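Local atomic coordinates of fimbrium subunit Fim1C (Bacteroides vulgatus, PDB entry 4QB7), a protein that is probably a component of the fimbrium tip, part of the filamentous surface appendages that mediate cell adhesion and biofilm formation. Residues F83-I86 and K90-F93. Residues are numbered along the deposited sequence; the frame is centred on the assembly and turned at random.
With SO4 (sulfate ion), chain L; SO4 (sulfate ion), chain I.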
loop_
_atom_site.group_PDB
_atom_site.type_symbol
_atom_site.label_atom_id
_atom_site.label_comp_id
_atom_site.label_asym_id
_atom_site.label_seq_id
_atom_site.Cartn_x
_atom_site.Cartn_y
_atom_site.Cartn_z
ATOM N N PHE A 83 -23.528 -7.839 22.769
ATOM C CA PHE A 83 -23.209 -8.868 23.735
ATOM C C PHE A 83 -23.054 -10.201 23.077
ATOM O O PHE A 83 -23.695 -10.444 22.056
ATOM C CB PHE A 83 -24.346 -8.931 24.778
ATOM C CG PHE A 83 -24.494 -7.655 25.578
ATOM C CD1 PHE A 83 -25.245 -6.587 25.086
ATOM C CD2 PHE A 83 -23.864 -7.509 26.806
ATOM C CE1 PHE A 83 -25.340 -5.389 25.798
ATOM C CE2 PHE A 83 -23.979 -6.319 27.527
ATOM C CZ PHE A 83 -24.707 -5.263 27.010
ATOM N N TRP A 84 -22.251 -11.098 23.673
ATOM C CA TRP A 84 -22.112 -12.461 23.166
ATOM C C TRP A 84 -23.449 -13.152 23.309
ATOM O O TRP A 84 -24.178 -12.845 24.258
ATOM C CB TRP A 84 -21.033 -13.250 23.921
ATOM C CG TRP A 84 -19.625 -12.788 23.671
ATOM C CD1 TRP A 84 -18.837 -12.086 24.527
ATOM C CD2 TRP A 84 -18.830 -13.018 22.487
ATOM N NE1 TRP A 84 -17.611 -11.840 23.953
ATOM C CE2 TRP A 84 -17.582 -12.395 22.697
ATOM C CE3 TRP A 84 -19.055 -13.687 21.269
ATOM C CZ2 TRP A 84 -16.548 -12.443 21.747
ATOM C CZ3 TRP A 84 -18.050 -13.703 20.316
ATOM C CH2 TRP A 84 -16.804 -13.108 20.565
ATOM N N PRO A 85 -23.817 -14.100 22.429
ATOM C CA PRO A 85 -25.099 -14.789 22.622
ATOM C C PRO A 85 -25.155 -15.557 23.955
ATOM O O PRO A 85 -24.118 -15.981 24.478
ATOM C CB PRO A 85 -25.169 -15.733 21.417
ATOM C CG PRO A 85 -24.242 -15.159 20.415
ATOM C CD PRO A 85 -23.126 -14.591 21.219
ATOM N N ILE A 86 -26.362 -15.694 24.522
ATOM C CA ILE A 86 -26.600 -16.468 25.753
ATOM C C ILE A 86 -26.607 -17.963 25.374
ATOM O O ILE A 86 -26.188 -18.801 26.172
ATOM C CB ILE A 86 -27.915 -16.052 26.480
ATOM C CG1 ILE A 86 -27.984 -14.533 26.728
ATOM C CG2 ILE A 86 -28.073 -16.783 27.823
ATOM C CD1 ILE A 86 -29.445 -13.904 26.531
ATOM N N LYS A 90 -22.865 -18.530 17.136
ATOM C CA LYS A 90 -21.502 -18.095 16.832
ATOM C C LYS A 90 -21.505 -16.748 16.119
ATOM O O LYS A 90 -22.513 -16.393 15.491
ATOM C CB LYS A 90 -20.795 -19.161 15.971
ATOM C CG LYS A 90 -20.522 -20.459 16.745
ATOM C CD LYS A 90 -19.866 -21.558 15.914
ATOM C CE LYS A 90 -19.668 -22.751 16.807
ATOM N NZ LYS A 90 -19.302 -23.992 16.084
ATOM N N ILE A 91 -20.396 -15.979 16.241
ATOM C CA ILE A 91 -20.240 -14.692 15.535
ATOM C C ILE A 91 -18.928 -14.697 14.761
ATOM O O ILE A 91 -17.876 -15.028 15.311
ATOM C CB ILE A 91 -20.358 -13.424 16.443
ATOM C CG1 ILE A 91 -21.647 -13.447 17.309
ATOM C CG2 ILE A 91 -20.320 -12.139 15.589
ATOM C CD1 ILE A 91 -21.514 -12.512 18.477
ATOM N N THR A 92 -19.009 -14.361 13.468
ATOM C CA THR A 92 -17.866 -14.271 12.577
ATOM C C THR A 92 -17.589 -12.794 12.325
ATOM O O THR A 92 -18.491 -12.020 11.968
ATOM C CB THR A 92 -18.087 -15.092 11.295
ATOM O OG1 THR A 92 -17.895 -16.451 11.633
ATOM C CG2 THR A 92 -17.080 -14.757 10.199
ATOM N N PHE A 93 -16.321 -12.417 12.510
ATOM C CA PHE A 93 -15.865 -11.051 12.360
ATOM C C PHE A 93 -14.940 -10.904 11.170
ATOM O O PHE A 93 -14.269 -11.856 10.760
ATOM C CB PHE A 93 -15.154 -10.588 13.653
ATOM C CG PHE A 93 -16.024 -10.631 14.893
ATOM C CD1 PHE A 93 -16.144 -11.800 15.639
ATOM C CD2 PHE A 93 -16.726 -9.504 15.313
ATOM C CE1 PHE A 93 -16.973 -11.847 16.768
ATOM C CE2 PHE A 93 -17.548 -9.551 16.442
ATOM C CZ PHE A 93 -17.653 -10.718 17.174
HETATM S S SO4 L . -29.030 -13.878 22.713
HETATM O O1 SO4 L . -28.042 -13.104 23.483
HETATM O O2 SO4 L . -28.560 -14.051 21.338
HETATM O O3 SO4 L . -29.226 -15.194 23.337
HETATM O O4 SO4 L . -30.290 -13.132 22.696
HETATM S S SO4 I . -17.649 -25.386 13.269
HETATM O O1 SO4 I . -16.317 -24.839 13.564
HETATM O O2 SO4 I . -17.681 -25.966 11.930
HETATM O O3 SO4 I . -17.944 -26.448 14.225
HETATM O O4 SO4 I . -18.619 -24.295 13.386
#
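Trp84 and Pro85 meet Ile91 at a single methyl: CD1 of Ile91 lies 3.9 Å from CE3 of Trp84 and 3.8 Å from CD of Pro85. The isoleucine reaches this spot because its CG1 sits anti to the carbonyl carbon (chi1 -51°) and CD1 then continues the extended chain (chi2 160°). Further along the indole, the six-membered ring of Trp84 puts CH2 4.0 Å from CE1 of Phe93, the two ring planes steeply inclined to each other. Within the strand, CG2 of Ile91 lies over one face of the Phe93 ring, 3.4 Å above the plane and offset toward the rim. The contact is thus wholly apolar, its strand side made by residues two apart. Trp84 swings its indole beside its own backbone N (chi1 -69°), which carries the six-membered ring to the strand while NE1 gives its hydrogen to the carbonyl of Gly158. With an alanine at Trp84, CD1 of Ile91 and CE1 of Phe93 would probably lose their aromatic neighbour, and the Gly158 carbonyl this donor. The backbone N of Ile86 is shared between two oxygens of a sulfate, 3.1 Å to O3 and 3.3 Å to O1. At a separate site, NZ of the extended Lys90 side chain bonds the Ser49 carbonyl and, at 2.8 Å, O4 of a second sulfate; both ions probably come from the crystallisation liquor. Residues 83-86 belong to the loop between strands 75-77 and 90-97, so the contact folds this loop back on the strand it precedes, in the mixed sheet of a fimbrillin-like protein. There strand 90-97 runs antiparallel between 40-47 and 141-143, and Val160 of strand 159-178 touches both Trp84 and Phe93.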